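Activator of Hsp90 ATPase homologue 1/2-like C-terminal domain-containing protein (Rhodobacter sphaeroides, PDB 3PU2) is of unknown function but belongs to the AHA1 family and may bind a hydrophobic ligand or a partner protein. Local coordinates at residues A[38-43]-A[151-156]. Sequence-based numbering, arbitrary orientation.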
loop_
_atom_site.group_PDB
_atom_site.type_symbol
_atom_site.label_atom_id
_atom_site.label_comp_id
_atom_site.label_asym_id
_atom_site.label_seq_id
_atom_site.Cartn_x
_atom_site.Cartn_y
_atom_site.Cartn_z
ATOM N N LEU A 38 -2.909 10.118 2.211
ATOM C CA LEU A 38 -2.078 9.235 1.397
ATOM C C LEU A 38 -0.968 9.928 0.615
ATOM O O LEU A 38 0.121 9.383 0.480
ATOM C CB LEU A 38 -2.938 8.449 0.415
ATOM C CG LEU A 38 -3.645 7.205 0.936
ATOM C CD1 LEU A 38 -4.666 6.796 -0.094
ATOM C CD2 LEU A 38 -2.660 6.074 1.199
ATOM N N PRO A 39 -1.237 11.115 0.055
ATOM C CA PRO A 39 -0.213 11.830 -0.711
ATOM C C PRO A 39 0.992 12.261 0.120
ATOM O O PRO A 39 2.104 12.388 -0.398
ATOM C CB PRO A 39 -0.978 13.038 -1.257
ATOM C CG PRO A 39 -2.358 12.512 -1.418
ATOM C CD PRO A 39 -2.552 11.752 -0.127
ATOM N N ALA A 40 0.759 12.482 1.408
ATOM C CA ALA A 40 1.801 12.924 2.311
ATOM C C ALA A 40 2.820 11.864 2.745
ATOM O O ALA A 40 3.708 12.154 3.546
ATOM C CB ALA A 40 1.164 13.568 3.527
ATOM N N TRP A 41 2.703 10.642 2.233
ATOM C CA TRP A 41 3.667 9.603 2.589
ATOM C C TRP A 41 3.866 8.528 1.529
ATOM O O TRP A 41 4.990 8.089 1.293
ATOM C CB TRP A 41 3.289 8.918 3.900
ATOM C CG TRP A 41 2.052 8.098 3.843
ATOM C CD1 TRP A 41 0.760 8.526 4.047
ATOM C CD2 TRP A 41 1.971 6.696 3.572
ATOM N NE1 TRP A 41 -0.114 7.469 3.920
ATOM C CE2 TRP A 41 0.602 6.335 3.628
ATOM C CE3 TRP A 41 2.918 5.705 3.284
ATOM C CZ2 TRP A 41 0.163 5.024 3.407
ATOM C CZ3 TRP A 41 2.471 4.395 3.062
ATOM C CH2 TRP A 41 1.105 4.073 3.124
ATOM N N LEU A 42 2.784 8.108 0.888
ATOM C CA LEU A 42 2.856 7.069 -0.135
ATOM C C LEU A 42 3.304 7.565 -1.513
ATOM O O LEU A 42 2.502 7.715 -2.434
ATOM C CB LEU A 42 1.507 6.374 -0.258
ATOM C CG LEU A 42 1.440 5.267 -1.310
ATOM C CD1 LEU A 42 2.513 4.213 -1.049
ATOM C CD2 LEU A 42 0.048 4.656 -1.272
ATOM N N PHE A 43 4.602 7.802 -1.635
ATOM C CA PHE A 43 5.204 8.274 -2.871
ATOM C C PHE A 43 6.681 7.904 -2.849
ATOM O O PHE A 43 7.245 7.655 -1.784
ATOM C CB PHE A 43 5.063 9.784 -2.964
ATOM C CG PHE A 43 5.813 10.517 -1.909
ATOM C CD1 PHE A 43 7.116 10.958 -2.137
ATOM C CD2 PHE A 43 5.227 10.767 -0.670
ATOM C CE1 PHE A 43 7.829 11.644 -1.142
ATOM C CE2 PHE A 43 5.929 11.456 0.344
ATOM C CZ PHE A 43 7.237 11.896 0.102
ATOM N N ASP A 151 5.966 7.071 9.099
ATOM C CA ASP A 151 6.398 7.187 10.488
ATOM C C ASP A 151 6.468 8.661 10.888
ATOM O O ASP A 151 5.888 9.065 11.901
ATOM C CB ASP A 151 7.776 6.547 10.695
ATOM C CG ASP A 151 7.703 5.052 10.970
ATOM O OD1 ASP A 151 6.705 4.602 11.576
ATOM O OD2 ASP A 151 8.658 4.332 10.602
ATOM N N VAL A 152 7.173 9.454 10.083
ATOM C CA VAL A 152 7.349 10.884 10.339
ATOM C C VAL A 152 6.038 11.657 10.415
ATOM O O VAL A 152 5.907 12.610 11.190
ATOM C CB VAL A 152 8.235 11.544 9.243
ATOM C CG1 VAL A 152 8.498 13.000 9.577
ATOM C CG2 VAL A 152 9.543 10.802 9.123
HETATM N N MSE A 153 5.072 11.248 9.601
HETATM C CA MSE A 153 3.789 11.914 9.572
HETATM C C MSE A 153 2.997 11.571 10.827
HETATM O O MSE A 153 2.401 12.452 11.453
HETATM C CB MSE A 153 3.018 11.507 8.323
HETATM C CG MSE A 153 1.782 12.334 8.067
HETATM SE SE MSE A 153 0.546 11.376 6.948
HETATM C CE MSE A 153 -0.256 10.296 8.319
ATOM N N LEU A 154 2.989 10.294 11.201
ATOM C CA LEU A 154 2.268 9.877 12.400
ATOM C C LEU A 154 2.791 10.664 13.603
ATOM O O LEU A 154 2.017 11.264 14.348
ATOM C CB LEU A 154 2.432 8.367 12.622
ATOM C CG LEU A 154 1.576 7.552 11.648
ATOM C CD1 LEU A 154 1.819 6.074 11.843
ATOM C CD2 LEU A 154 0.101 7.894 11.864
ATOM N N ALA A 155 4.114 10.677 13.758
ATOM C CA ALA A 155 4.787 11.382 14.850
ATOM C C ALA A 155 4.501 12.884 14.865
ATOM O O ALA A 155 4.327 13.476 15.932
ATOM C CB ALA A 155 6.292 11.137 14.774
ATOM N N ALA A 156 4.458 13.506 13.693
ATOM C CA ALA A 156 4.167 14.936 13.619
ATOM C C ALA A 156 2.695 15.213 13.984
ATOM O O ALA A 156 2.283 16.367 14.116
ATOM C CB ALA A 156 4.482 15.471 12.212
#
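The side chain of Met-153, present as selenomethionine with SE in place of sulfur, runs out from the helix with CG anti to the backbone N (chi1 -169°). It stays extended at chi2, which carries the selenium to Trp-41 and Ala-40. The bend at chi3 only turns the terminal methyl CE. Trp-41 has CG between its own backbone N and carbonyl carbon (chi1 68°), and this leaves the CD1 corner of the indole near Met-153. SE of Met-153 lies 4.1 Å from CD1 of Trp-41. SE of Met-153 sits 5.1 Å from the centroid of the five-membered ring of Trp-41, at 64° from the ring normal, an oblique Met-aromatic contact. SE of Met-153 also touches CB of Ala-40 at 4.1 Å. The contact is small, about 112 Å², and wholly apolar. Within the loop, CB of Leu-42 lies over one face of the indole. NE1 of Trp-41 is hydrogen-bonded to the carbonyl O of Ala-31, which fixes the ring against helix 25-33. Trp-41 also packs on Ala-146, Tyr-147 and Leu-150, roughly one to two turns earlier on helix 139-156. The contact thus joins the loop after helix 25-33 to the end of the long C-terminal helix in the helix-grip fold of the Bet v 1-like (SRPBCC) superfamily.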